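Local coordinates for cellulose biosynthesis protein BcsG (Salmonella typhimurium LT2, PDB 5OLT), which is required for cellulose biosynthesis, the chain here being the zinc-binding extramembrane domain of a membrane protein of the alkaline phosphatase family, at residues Gln57-Leu62 against Lys258-Val263; Cys67-Ser72 against Leu217-Gly222; Phe95-Ser100 against Ser288-Pro293; Val296-Met301 against Lys332-Asp337. All blocks are in the same frame, centred on the assembly; numbering follows the deposited sequence. Where two conformers were deposited one is given.

Contact 1 of 4, residues Gln57-Leu62 against Lys258-Val263; sequences QPFDLL and KVMVVV
Asp60 and Leu62 exchange backbone hydrogen bonds with Lys258, Met260 and Val262, pairing strands 60-66 and 259-265 side by side in parallel. Four bonds make the ladder. Asp60 N donates to Lys258 O (3.0 Å), and Met260 N returns a bond to Asp60 O (2.8 Å). One step on, Leu62 N reaches Met260 O and Val262 N reaches Leu62 O, both nearly straight. Between these rungs the CA hydrogens of Val259, Leu61 and Val261 lean on the same carbonyls, the closest approach being Val259 CA to Asp60 O at 3.2 Å.

Apolar contacts gather on the face that carries Leu61 and Met260. With CG anti to the backbone N (chi1 179°) and the chain extended beyond it, Met260 runs alongside both Phe59 and Leu61: its CB lies 4.0 Å from Phe59 CE2, and its CG 3.9 Å from Leu61 CD1. Leu61 CD1 also meets Val262 CG2. Helix 318-328 covers Met260 and Val262 here. On the opposite face, with Asp60 and Val259, Leu62 CB and Val261 CG2 lie 4.4 Å apart, and Leu62 packs on helix 191-203.

The polar group is Asp60, whose carboxylate is buried. A water donates to Lys258 O (2.7 Å) and more weakly to Asp60 OD2; the same OD2 forms a salt bridge with Arg257, while OD1 is bonded to Ser210. Lys258 O thus accepts from both a backbone N-H and a water. With these partners the acid is probably kept ionised, a charge held at the N-terminal end of an otherwise apolar pair of central strands.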
loop_
_atom_site.group_PDB
_atom_site.type_symbol
_atom_site.label_atom_id
_atom_site.label_comp_id
_atom_site.label_asym_id
_atom_site.label_seq_id
_atom_site.Cartn_x
_atom_site.Cartn_y
_atom_site.Cartn_z
ATOM N N GLN A 57 -15.823 -17.507 7.494
ATOM C CA GLN A 57 -16.341 -17.451 6.133
ATOM C C GLN A 57 -15.204 -17.208 5.147
ATOM O O GLN A 57 -14.469 -16.221 5.297
ATOM C CB GLN A 57 -17.377 -16.337 6.022
ATOM C CG GLN A 57 -18.538 -16.522 6.976
ATOM C CD GLN A 57 -19.322 -17.789 6.682
ATOM O OE1 GLN A 57 -19.825 -17.960 5.585
ATOM N NE2 GLN A 57 -19.401 -18.689 7.653
ATOM N N PRO A 58 -15.056 -18.081 4.134
ATOM C CA PRO A 58 -14.008 -17.899 3.110
ATOM C C PRO A 58 -14.263 -16.637 2.284
ATOM O O PRO A 58 -15.409 -16.261 2.018
ATOM C CB PRO A 58 -14.154 -19.136 2.210
ATOM C CG PRO A 58 -14.888 -20.132 3.033
ATOM C CD PRO A 58 -15.796 -19.348 3.912
ATOM N N PHE A 59 -13.181 -15.980 1.924
ATOM C CA PHE A 59 -13.228 -14.865 0.987
ATOM C C PHE A 59 -11.854 -14.738 0.343
ATOM O O PHE A 59 -10.900 -15.401 0.787
ATOM C CB PHE A 59 -13.619 -13.561 1.707
ATOM C CG PHE A 59 -12.551 -13.013 2.641
ATOM C CD1 PHE A 59 -12.391 -13.534 3.934
ATOM C CD2 PHE A 59 -11.683 -11.992 2.210
ATOM C CE1 PHE A 59 -11.414 -13.029 4.785
ATOM C CE2 PHE A 59 -10.719 -11.471 3.087
ATOM C CZ PHE A 59 -10.580 -11.996 4.377
ATOM N N ASP A 60 -11.766 -13.890 -0.682
ATOM C CA ASP A 60 -10.502 -13.605 -1.363
ATOM C C ASP A 60 -10.007 -12.201 -1.051
ATOM O O ASP A 60 -10.801 -11.244 -1.049
ATOM C CB ASP A 60 -10.658 -13.733 -2.880
ATOM C CG ASP A 60 -11.071 -15.100 -3.320
ATOM O OD1 ASP A 60 -10.558 -16.077 -2.744
ATOM O OD2 ASP A 60 -11.895 -15.201 -4.285
ATOM N N LEU A 61 -8.716 -12.085 -0.733
ATOM C CA LEU A 61 -8.025 -10.789 -0.600
ATOM C C LEU A 61 -7.263 -10.509 -1.888
ATOM O O LEU A 61 -6.527 -11.377 -2.378
ATOM C CB LEU A 61 -7.042 -10.807 0.597
ATOM C CG LEU A 61 -6.123 -9.579 0.678
ATOM C CD1 LEU A 61 -6.911 -8.334 1.039
ATOM C CD2 LEU A 61 -5.024 -9.756 1.720
ATOM N N LEU A 62 -7.453 -9.317 -2.446
ATOM C CA LEU A 62 -6.694 -8.947 -3.673
ATOM C C LEU A 62 -6.017 -7.616 -3.381
ATOM O O LEU A 62 -6.702 -6.624 -3.114
ATOM C CB LEU A 62 -7.670 -8.818 -4.847
ATOM C CG LEU A 62 -7.103 -8.250 -6.133
ATOM C CD1 LEU A 62 -5.949 -9.074 -6.672
ATOM C CD2 LEU A 62 -8.218 -8.127 -7.167
ATOM N N LYS A 258 -17.267 -12.968 -2.388
ATOM C CA LYS A 258 -16.789 -12.200 -1.231
ATOM C C LYS A 258 -15.310 -11.878 -1.465
ATOM O O LYS A 258 -14.467 -12.774 -1.520
ATOM C CB LYS A 258 -16.962 -13.011 0.052
ATOM C CG LYS A 258 -18.434 -13.241 0.400
ATOM C CD LYS A 258 -18.581 -14.211 1.552
ATOM C CE LYS A 258 -20.055 -14.403 1.952
ATOM N NZ LYS A 258 -20.922 -15.014 0.884
ATOM N N VAL A 259 -15.016 -10.583 -1.626
ATOM C CA VAL A 259 -13.669 -10.132 -1.952
ATOM C C VAL A 259 -13.355 -8.878 -1.172
ATOM O O VAL A 259 -14.162 -7.964 -1.089
ATOM C CB VAL A 259 -13.470 -9.876 -3.462
ATOM C CG1 VAL A 259 -11.988 -9.543 -3.770
ATOM C CG2 VAL A 259 -13.877 -11.071 -4.321
ATOM N N MET A 260 -12.141 -8.839 -0.627
ATOM C CA MET A 260 -11.590 -7.623 -0.048
ATOM C C MET A 260 -10.526 -7.127 -1.000
ATOM O O MET A 260 -9.547 -7.826 -1.213
ATOM C CB MET A 260 -10.990 -7.912 1.330
ATOM C CG MET A 260 -10.362 -6.688 1.992
ATOM S SD MET A 260 -9.711 -7.143 3.599
ATOM C CE MET A 260 -9.071 -5.585 4.180
ATOM N N VAL A 261 -10.727 -5.945 -1.570
ATOM C CA VAL A 261 -9.760 -5.344 -2.518
ATOM C C VAL A 261 -9.057 -4.195 -1.822
ATOM O O VAL A 261 -9.694 -3.329 -1.233
ATOM C CB VAL A 261 -10.439 -4.849 -3.804
ATOM C CG1 VAL A 261 -9.402 -4.168 -4.701
ATOM C CG2 VAL A 261 -11.080 -6.037 -4.527
ATOM N N VAL A 262 -7.723 -4.238 -1.814
ATOM C CA VAL A 262 -6.900 -3.165 -1.258
ATOM C C VAL A 262 -6.093 -2.581 -2.402
ATOM O O VAL A 262 -5.365 -3.327 -3.069
ATOM C CB VAL A 262 -5.938 -3.677 -0.176
ATOM C CG1 VAL A 262 -5.081 -2.510 0.337
ATOM C CG2 VAL A 262 -6.737 -4.336 0.941
ATOM N N VAL A 263 -6.239 -1.282 -2.646
ATOM C CA VAL A 263 -5.436 -0.606 -3.647
ATOM C C VAL A 263 -4.394 0.193 -2.879
ATOM O O VAL A 263 -4.766 1.039 -2.051
ATOM C CB VAL A 263 -6.303 0.342 -4.499
ATOM C CG1 VAL A 263 -5.407 1.213 -5.400
ATOM C CG2 VAL A 263 -7.256 -0.493 -5.317
HETATM O O HOH W 1 -14.636 -15.162 -2.749
#

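Contact 2 of 4, residues Cys67-Ser72 against Leu217-Gly222; sequences CSLSWS and LPLHDG. With ZN (zinc ion), chain B.
Cys67 SG lies 2.3 Å from the zinc ion and 3.7 Å from His220 CD2, so one sulfur joins the metal site to the loop 217-222. SG stands anti to the backbone N (chi1 -179°) and meets the imidazole at its edge, near the ring plane. Ser102, Glu266 and His267 also bind the zinc, together with a water at 2.5 Å from the metal.

The rotation of the His220 ring is set in part by a bond to the next residue: ND1 donates to Asp221 O (2.7 Å), in the ring plane and on a carbonyl lone pair. Phe183 stacks on the ring. NE2 is bonded to a citrate, probably from the crystallisation liquor, which suggests that the ring borders a pocket beside the metal.

No direct hydrogen bond crosses between the segments; waters bridge them instead. One donates to Cys67 O (2.7 Å) and accepts from Leu219 N. Another joins Ser68 OG to Asp221 N and sits over the centre of one face of the His220 ring. Beside the first bridge, Leu219 CB rests on Cys67 O at 3.5 Å, and Leu219 CD1 touches Leu69 CB.

The type I turn Leu217-His220 directly follows strand 210-216, as Cys67 follows the adjacent strand 60-66. Helix 234-255 covers Leu69 and Leu219, and helix 71-76 begins just beyond, with Ser70 as its N-cap.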
loop_
_atom_site.group_PDB
_atom_site.type_symbol
_atom_site.label_atom_id
_atom_site.label_comp_id
_atom_site.label_asym_id
_atom_site.label_seq_id
_atom_site.Cartn_x
_atom_site.Cartn_y
_atom_site.Cartn_z
ATOM N N CYS A 67 2.557 0.995 -9.332
ATOM C CA CYS A 67 3.759 1.828 -9.455
ATOM C C CYS A 67 3.378 3.257 -9.870
ATOM O O CYS A 67 2.506 3.438 -10.718
ATOM C CB CYS A 67 4.700 1.178 -10.494
ATOM S SG CYS A 67 6.286 2.040 -10.771
ATOM N N SER A 68 4.071 4.255 -9.298
ATOM C CA SER A 68 4.062 5.614 -9.866
ATOM C C SER A 68 2.688 6.301 -9.826
ATOM O O SER A 68 2.241 6.860 -10.838
ATOM C CB SER A 68 4.653 5.625 -11.291
ATOM O OG SER A 68 5.998 5.158 -11.259
ATOM N N LEU A 69 2.073 6.317 -8.636
ATOM C CA LEU A 69 0.766 6.931 -8.422
ATOM C C LEU A 69 0.746 7.527 -7.018
ATOM O O LEU A 69 0.634 6.786 -6.034
ATOM C CB LEU A 69 -0.342 5.872 -8.595
ATOM C CG LEU A 69 -1.762 6.414 -8.313
ATOM C CD1 LEU A 69 -2.109 7.524 -9.276
ATOM C CD2 LEU A 69 -2.746 5.243 -8.454
ATOM N N SER A 70 0.790 8.855 -6.937
ATOM C CA SER A 70 0.574 9.580 -5.659
ATOM C C SER A 70 -0.610 10.528 -5.780
ATOM O O SER A 70 -1.094 10.803 -6.887
ATOM C CB SER A 70 1.822 10.384 -5.292
ATOM O OG SER A 70 1.984 11.448 -6.236
ATOM N N TRP A 71 -1.063 11.057 -4.647
ATOM C CA TRP A 71 -2.100 12.086 -4.723
ATOM C C TRP A 71 -1.662 13.274 -5.545
ATOM O O TRP A 71 -2.488 13.825 -6.284
ATOM C CB TRP A 71 -2.544 12.557 -3.346
ATOM C CG TRP A 71 -3.481 11.606 -2.639
ATOM C CD1 TRP A 71 -3.272 10.999 -1.407
ATOM C CD2 TRP A 71 -4.815 11.215 -3.033
ATOM N NE1 TRP A 71 -4.364 10.251 -1.032
ATOM C CE2 TRP A 71 -5.325 10.343 -2.014
ATOM C CE3 TRP A 71 -5.615 11.485 -4.158
ATOM C CZ2 TRP A 71 -6.618 9.767 -2.087
ATOM C CZ3 TRP A 71 -6.871 10.869 -4.253
ATOM C CH2 TRP A 71 -7.362 10.025 -3.221
ATOM N N SER A 72 -0.387 13.699 -5.427
ATOM C CA SER A 72 0.117 14.790 -6.223
ATOM C C SER A 72 -0.019 14.492 -7.729
ATOM O O SER A 72 -0.351 15.374 -8.524
ATOM C CB SER A 72 1.570 15.030 -5.866
ATOM O OG SER A 72 2.078 16.093 -6.616
ATOM N N LEU A 217 2.472 -1.925 -13.492
ATOM C CA LEU A 217 3.461 -0.994 -14.009
ATOM C C LEU A 217 3.009 0.061 -15.065
ATOM O O LEU A 217 3.866 0.803 -15.548
ATOM C CB LEU A 217 4.560 -1.884 -14.686
ATOM C CG LEU A 217 5.967 -1.330 -14.749
ATOM C CD1 LEU A 217 6.525 -1.161 -13.334
ATOM C CD2 LEU A 217 6.861 -2.252 -15.573
ATOM N N PRO A 218 1.702 0.169 -15.428
ATOM C CA PRO A 218 1.443 1.026 -16.598
ATOM C C PRO A 218 1.798 2.501 -16.420
ATOM O O PRO A 218 2.053 3.179 -17.420
ATOM C CB PRO A 218 -0.055 0.851 -16.833
ATOM C CG PRO A 218 -0.603 0.570 -15.480
ATOM C CD PRO A 218 0.438 -0.341 -14.853
ATOM N N LEU A 219 1.806 2.994 -15.177
ATOM C CA LEU A 219 2.052 4.420 -14.951
ATOM C C LEU A 219 3.539 4.734 -14.853
ATOM O O LEU A 219 3.904 5.888 -14.711
ATOM C CB LEU A 219 1.315 4.897 -13.695
ATOM C CG LEU A 219 -0.181 4.590 -13.723
ATOM C CD1 LEU A 219 -0.804 5.199 -12.460
ATOM C CD2 LEU A 219 -0.897 5.066 -14.991
ATOM N N HIS A 220 4.414 3.715 -14.942
ATOM C CA HIS A 220 5.852 3.998 -14.886
ATOM C C HIS A 220 6.301 4.866 -16.057
ATOM O O HIS A 220 5.820 4.723 -17.170
ATOM C CB HIS A 220 6.635 2.694 -14.891
ATOM C CG HIS A 220 8.096 2.852 -14.525
ATOM N ND1 HIS A 220 9.032 3.473 -15.347
ATOM C CD2 HIS A 220 8.772 2.463 -13.427
ATOM C CE1 HIS A 220 10.223 3.414 -14.779
ATOM N NE2 HIS A 220 10.094 2.797 -13.616
ATOM N N ASP A 221 7.240 5.778 -15.792
ATOM C CA ASP A 221 7.806 6.617 -16.840
ATOM C C ASP A 221 8.364 5.762 -18.010
ATOM O O ASP A 221 8.869 4.650 -17.811
ATOM C CB ASP A 221 8.906 7.513 -16.253
ATOM C CG ASP A 221 9.125 8.775 -17.074
ATOM O OD1 ASP A 221 8.398 9.015 -18.099
ATOM O OD2 ASP A 221 10.038 9.530 -16.675
ATOM N N GLY A 222 8.233 6.286 -19.219
ATOM C CA GLY A 222 8.840 5.643 -20.375
ATOM C C GLY A 222 7.981 4.626 -21.093
ATOM O O GLY A 222 8.403 4.087 -22.100
HETATM ZN ZN ZN B . 7.451 1.753 -8.832
HETATM O O HOH W 2 1.672 1.669 -12.625
HETATM O O HOH W 3 7.816 6.281 -12.993
HETATM O O HOH W 4 9.336 2.591 -10.244
#

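Contact 3 of 4, residues Phe95-Ser100 against Ser288-Pro293; sequences FNSGTS and SITNVP
A short, weakly bonded antiparallel pairing at the ends of strands 90-96 and 291-299, inside the mixed central sheet, brings Asn96 opposite Asn291 as a non-hydrogen-bonded pair just after helix 287-290, where Asn291 is the first residue to leave helical backbone angles. Beyond it, the loop 97-100 wraps round the last helical residue, Thr290, and leads toward helix 102-110, whose Ser102 binds the zinc ion.

Two backbone bonds join the segments. Val292 N donates to Phe95 O (3.0 Å), and Ser97 N to Thr290 O (2.8 Å), the second donor tilted 16° from the carbonyl plane. CA hydrogens of Asn291 and Asn96 add weaker contacts to these two oxygens. A water accepts from Phe95 N and donates to Val292 O, bridging the same two residues in place of a second direct bond.

Thr290 is the centre of the side-chain contacts. Its OG1 stands between the backbone N and the carbonyl carbon (chi1 63°) and donates to Asn96 OD1 at 2.7 Å, the two side chains lying alongside and pointing the same way. Asn96 ND2 is bonded in turn to Ser355, so both ends of this buried amide are held. The methyl CG2 of Thr290 lies against Thr99 O at 3.5 Å.

On the other face Phe95 CD1 and Val292 CG2 touch, 3.7 Å apart, while the Phe95 ring also meets Tyr318 edge-to-face. Farther along, Ser100 CB meets Ile289 CG2, and Ser100 OG is bonded to Arg282 O. Ser97 OG folds back to donate to Thr99 O, 2.9 Å away and in the carbonyl plane.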
loop_
_atom_site.group_PDB
_atom_site.type_symbol
_atom_site.label_atom_id
_atom_site.label_comp_id
_atom_site.label_asym_id
_atom_site.label_seq_id
_atom_site.Cartn_x
_atom_site.Cartn_y
_atom_site.Cartn_z
ATOM N N PHE A 95 -1.790 8.499 3.598
ATOM C CA PHE A 95 -1.085 7.217 3.613
ATOM C C PHE A 95 0.305 7.435 3.040
ATOM O O PHE A 95 0.442 7.920 1.923
ATOM C CB PHE A 95 -1.845 6.202 2.738
ATOM C CG PHE A 95 -1.335 4.810 2.878
ATOM C CD1 PHE A 95 -0.158 4.384 2.192
ATOM C CD2 PHE A 95 -1.984 3.912 3.717
ATOM C CE1 PHE A 95 0.303 3.084 2.334
ATOM C CE2 PHE A 95 -1.542 2.610 3.814
ATOM C CZ PHE A 95 -0.397 2.194 3.149
ATOM N N ASN A 96 1.324 7.076 3.828
ATOM C CA ASN A 96 2.708 7.275 3.396
ATOM C C ASN A 96 3.304 5.976 2.908
ATOM O O ASN A 96 3.290 4.969 3.596
ATOM C CB ASN A 96 3.523 7.798 4.575
ATOM C CG ASN A 96 4.904 8.225 4.152
ATOM O OD1 ASN A 96 5.028 9.153 3.336
ATOM N ND2 ASN A 96 5.943 7.561 4.676
ATOM N N SER A 97 3.878 6.012 1.701
ATOM C CA SER A 97 4.417 4.776 1.115
ATOM C C SER A 97 5.799 4.379 1.669
ATOM O O SER A 97 6.237 3.253 1.445
ATOM C CB SER A 97 4.523 4.887 -0.412
ATOM O OG SER A 97 5.532 5.808 -0.752
ATOM N N GLY A 98 6.452 5.282 2.389
ATOM C CA GLY A 98 7.704 4.943 3.076
ATOM C C GLY A 98 8.960 4.961 2.224
ATOM O O GLY A 98 10.032 4.729 2.781
ATOM N N THR A 99 8.827 5.197 0.909
ATOM C CA THR A 99 9.965 5.106 -0.028
ATOM C C THR A 99 9.526 5.604 -1.366
ATOM O O THR A 99 8.301 5.760 -1.616
ATOM C CB THR A 99 10.444 3.636 -0.133
ATOM O OG1 THR A 99 11.579 3.574 -1.007
ATOM C CG2 THR A 99 9.335 2.724 -0.658
ATOM N N SER A 100 10.497 5.900 -2.234
ATOM C CA SER A 100 10.141 6.307 -3.586
ATOM C C SER A 100 10.619 5.338 -4.662
ATOM O O SER A 100 10.523 5.694 -5.850
ATOM C CB SER A 100 10.580 7.721 -3.871
ATOM O OG SER A 100 11.973 7.894 -3.677
ATOM N N SER A 288 5.445 14.773 -1.387
ATOM C CA SER A 288 4.617 14.721 -2.589
ATOM C C SER A 288 4.667 13.335 -3.238
ATOM O O SER A 288 3.640 12.801 -3.718
ATOM C CB SER A 288 5.136 15.790 -3.538
ATOM O OG SER A 288 4.429 15.828 -4.742
ATOM N N ILE A 289 5.867 12.752 -3.280
ATOM C CA ILE A 289 6.049 11.455 -3.942
ATOM C C ILE A 289 5.446 10.321 -3.100
ATOM O O ILE A 289 4.959 9.337 -3.640
ATOM C CB ILE A 289 7.551 11.213 -4.244
ATOM C CG1 ILE A 289 7.969 12.220 -5.345
ATOM C CG2 ILE A 289 7.804 9.798 -4.720
ATOM C CD1 ILE A 289 9.480 12.373 -5.514
ATOM N N THR A 290 5.486 10.430 -1.778
ATOM C CA THR A 290 5.134 9.291 -0.940
ATOM C C THR A 290 3.710 9.352 -0.350
ATOM O O THR A 290 3.278 8.351 0.208
ATOM C CB THR A 290 6.127 9.122 0.218
ATOM O OG1 THR A 290 6.034 10.301 1.050
ATOM C CG2 THR A 290 7.547 8.962 -0.343
ATOM N N ASN A 291 2.984 10.461 -0.509
ATOM C CA ASN A 291 1.586 10.486 -0.015
ATOM C C ASN A 291 0.684 9.917 -1.129
ATOM O O ASN A 291 0.453 10.586 -2.140
ATOM C CB ASN A 291 1.200 11.908 0.324
ATOM C CG ASN A 291 -0.227 11.994 0.782
ATOM O OD1 ASN A 291 -0.754 11.028 1.333
ATOM N ND2 ASN A 291 -0.882 13.137 0.505
ATOM N N VAL A 292 0.243 8.661 -0.959
ATOM C CA VAL A 292 -0.389 7.905 -2.037
ATOM C C VAL A 292 -1.835 7.551 -1.726
ATOM O O VAL A 292 -2.190 7.369 -0.557
ATOM C CB VAL A 292 0.424 6.624 -2.359
ATOM C CG1 VAL A 292 1.855 6.960 -2.799
ATOM C CG2 VAL A 292 0.458 5.623 -1.186
ATOM N N PRO A 293 -2.671 7.417 -2.782
ATOM C CA PRO A 293 -4.089 7.070 -2.559
ATOM C C PRO A 293 -4.318 5.599 -2.323
ATOM O O PRO A 293 -4.416 4.813 -3.266
ATOM C CB PRO A 293 -4.756 7.512 -3.875
ATOM C CG PRO A 293 -3.680 7.376 -4.927
ATOM C CD PRO A 293 -2.405 7.833 -4.189
HETATM O O HOH W 5 -2.907 9.220 1.199
#

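Contact 4 of 4, residues Val296-Met301 against Lys332-Asp337; sequences VKFFGM and KLFTED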
loop_
_atom_site.group_PDB
_atom_site.type_symbol
_atom_site.label_atom_id
_atom_site.label_comp_id
_atom_site.label_asym_id
_atom_site.label_seq_id
_atom_site.Cartn_x
_atom_site.Cartn_y
_atom_site.Cartn_z
ATOM N N VAL A 296 -9.747 0.750 0.201
ATOM C CA VAL A 296 -10.221 -0.607 0.450
ATOM C C VAL A 296 -11.670 -0.659 0.020
ATOM O O VAL A 296 -12.427 0.278 0.282
ATOM C CB VAL A 296 -10.107 -0.968 1.951
ATOM C CG1 VAL A 296 -10.553 -2.409 2.215
ATOM C CG2 VAL A 296 -8.665 -0.777 2.451
ATOM N N LYS A 297 -12.030 -1.739 -0.649
ATOM C CA LYS A 297 -13.435 -1.972 -1.023
ATOM C C LYS A 297 -13.772 -3.419 -0.726
ATOM O O LYS A 297 -13.000 -4.325 -1.047
ATOM C CB LYS A 297 -13.655 -1.711 -2.523
ATOM C CG LYS A 297 -15.119 -1.674 -2.961
ATOM C CD LYS A 297 -15.253 -1.121 -4.382
ATOM C CE LYS A 297 -16.695 -1.231 -4.879
ATOM N NZ LYS A 297 -17.685 -0.488 -4.059
ATOM N N PHE A 298 -14.932 -3.635 -0.119
ATOM C CA PHE A 298 -15.433 -5.001 0.115
ATOM C C PHE A 298 -16.565 -5.332 -0.854
ATOM O O PHE A 298 -17.443 -4.481 -1.125
ATOM C CB PHE A 298 -15.949 -5.144 1.542
ATOM C CG PHE A 298 -14.893 -4.942 2.604
ATOM C CD1 PHE A 298 -14.135 -6.034 3.071
ATOM C CD2 PHE A 298 -14.671 -3.676 3.161
ATOM C CE1 PHE A 298 -13.170 -5.844 4.067
ATOM C CE2 PHE A 298 -13.706 -3.484 4.132
ATOM C CZ PHE A 298 -12.963 -4.580 4.606
ATOM N N PHE A 299 -16.520 -6.528 -1.408
ATOM C CA PHE A 299 -17.523 -7.006 -2.357
ATOM C C PHE A 299 -18.181 -8.227 -1.750
ATOM O O PHE A 299 -17.536 -8.995 -1.003
ATOM C CB PHE A 299 -16.879 -7.411 -3.676
ATOM C CG PHE A 299 -16.254 -6.259 -4.412
ATOM C CD1 PHE A 299 -14.949 -5.838 -4.121
ATOM C CD2 PHE A 299 -16.973 -5.597 -5.383
ATOM C CE1 PHE A 299 -14.373 -4.781 -4.796
ATOM C CE2 PHE A 299 -16.396 -4.509 -6.047
ATOM C CZ PHE A 299 -15.098 -4.128 -5.760
ATOM N N GLY A 300 -19.472 -8.380 -2.041
ATOM C CA GLY A 300 -20.206 -9.570 -1.652
ATOM C C GLY A 300 -20.693 -9.546 -0.219
ATOM O O GLY A 300 -21.066 -10.604 0.318
ATOM N N MET A 301 -20.701 -8.373 0.419
ATOM C CA MET A 301 -21.201 -8.256 1.798
ATOM C C MET A 301 -22.727 -8.312 1.837
ATOM O O MET A 301 -23.403 -7.755 0.965
ATOM C CB MET A 301 -20.754 -6.975 2.472
ATOM C CG MET A 301 -19.239 -6.891 2.684
ATOM S SD MET A 301 -18.799 -5.330 3.462
ATOM C CE MET A 301 -19.503 -5.463 5.108
ATOM N N LYS A 332 -16.301 -12.800 8.778
ATOM C CA LYS A 332 -17.643 -12.642 9.340
ATOM C C LYS A 332 -18.277 -11.313 8.975
ATOM O O LYS A 332 -19.493 -11.215 8.902
ATOM C CB LYS A 332 -17.632 -12.898 10.841
ATOM C CG LYS A 332 -17.347 -14.360 11.152
ATOM C CD LYS A 332 -17.330 -14.606 12.660
ATOM C CE LYS A 332 -17.050 -16.063 12.933
ATOM N NZ LYS A 332 -17.151 -16.295 14.401
ATOM N N LEU A 333 -17.463 -10.300 8.691
ATOM C CA LEU A 333 -18.067 -9.037 8.301
ATOM C C LEU A 333 -18.889 -9.193 7.007
ATOM O O LEU A 333 -19.810 -8.401 6.786
ATOM C CB LEU A 333 -17.069 -7.871 8.284
ATOM C CG LEU A 333 -15.919 -7.879 7.322
ATOM C CD1 LEU A 333 -16.392 -7.561 5.932
ATOM C CD2 LEU A 333 -14.885 -6.827 7.712
ATOM N N PHE A 334 -18.577 -10.192 6.168
ATOM C CA PHE A 334 -19.300 -10.399 4.912
ATOM C C PHE A 334 -20.713 -10.942 5.086
ATOM O O PHE A 334 -21.512 -10.833 4.175
ATOM C CB PHE A 334 -18.556 -11.347 3.960
ATOM C CG PHE A 334 -17.260 -10.806 3.435
ATOM C CD1 PHE A 334 -17.266 -9.977 2.308
ATOM C CD2 PHE A 334 -16.022 -11.122 4.051
ATOM C CE1 PHE A 334 -16.070 -9.480 1.791
ATOM C CE2 PHE A 334 -14.816 -10.617 3.534
ATOM C CZ PHE A 334 -14.852 -9.782 2.402
ATOM N N THR A 335 -21.001 -11.528 6.247
ATOM C CA THR A 335 -22.303 -12.135 6.441
ATOM C C THR A 335 -23.109 -11.483 7.556
ATOM O O THR A 335 -24.237 -11.932 7.843
ATOM C CB THR A 335 -22.162 -13.653 6.679
ATOM O OG1 THR A 335 -21.253 -13.849 7.757
ATOM C CG2 THR A 335 -21.636 -14.349 5.433
ATOM N N GLU A 336 -22.577 -10.424 8.167
ATOM C CA GLU A 336 -23.306 -9.680 9.209
ATOM C C GLU A 336 -24.511 -8.959 8.615
ATOM O O GLU A 336 -24.403 -8.331 7.559
ATOM C CB GLU A 336 -22.394 -8.635 9.882
ATOM C CG GLU A 336 -21.382 -9.200 10.892
ATOM C CD GLU A 336 -22.013 -9.933 12.069
ATOM O OE1 GLU A 336 -23.147 -9.611 12.474
ATOM O OE2 GLU A 336 -21.383 -10.851 12.614
ATOM N N ASP A 337 -25.655 -9.012 9.302
ATOM C CA ASP A 337 -26.821 -8.253 8.838
ATOM C C ASP A 337 -26.569 -6.746 8.878
ATOM O O ASP A 337 -27.127 -5.997 8.084
ATOM C CB ASP A 337 -28.041 -8.537 9.739
ATOM C CG ASP A 337 -28.464 -10.018 9.764
ATOM O OD1 ASP A 337 -28.335 -10.737 8.742
ATOM O OD2 ASP A 337 -28.966 -10.465 10.826
#
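The Phe334 ring packs against the end of strand 291-299 and the residues just after it, meeting Phe298, Phe299 O and Met301. The edge of Phe298 is directed toward the Phe334 face in an offset edge-to-face pair, centroids 6.0 Å apart and planes at 71°; the closest atoms are Phe298 CD1 and Phe334 CZ at 3.9 Å. At the rim of Phe334, Phe299 O lies 3.2 Å from Phe334 CE1 and near the ring plane, so a carbonyl faces the ring's C-H edge.

Leu333 CD1 covers one face of the Phe334 ring, over its centre and 4.0 Å from its plane, in the hollow between Phe298 CD1 and Met301 CE. Met301 spans both residues: its CG lies 3.7 Å from Phe334 CD1, and in the conformer given the chain then bends at chi3 (68°), placing CE 3.8 Å from Leu333 CD1.

Helix 341-345 adds Trp341 against Phe298 and Met301, and Leu344 against Leu333. Met260 of strand 259-265 touches Phe298. Through Phe334, which meets Lys258 and also Phe59 just before strand 60-66, the loop after helix 318-328 covers one end of the central sheet.

Overall arrangement
From the N terminus, residues 57-62 open the loop that contact 1 closes at 258-263, pairing two central strands. Contact 2, from 67-72 to 217-222, nests inside that loop and joins the segments that follow neighbouring strands at the zinc site. Contact 3 starts at 95-100 within both loops and ends at 288-293, so it crosses contacts 1 and 2; Trp71 N reaches Asn291 O to connect it with contact 2. Strand 291-299 then runs on into contact 4, a short loop closed at 332-337 after the others. There the backbones of Phe299 and Lys297 bond to Val259 and Val261, making contacts 1 and 4 continuous at the sheet end remote from the metal.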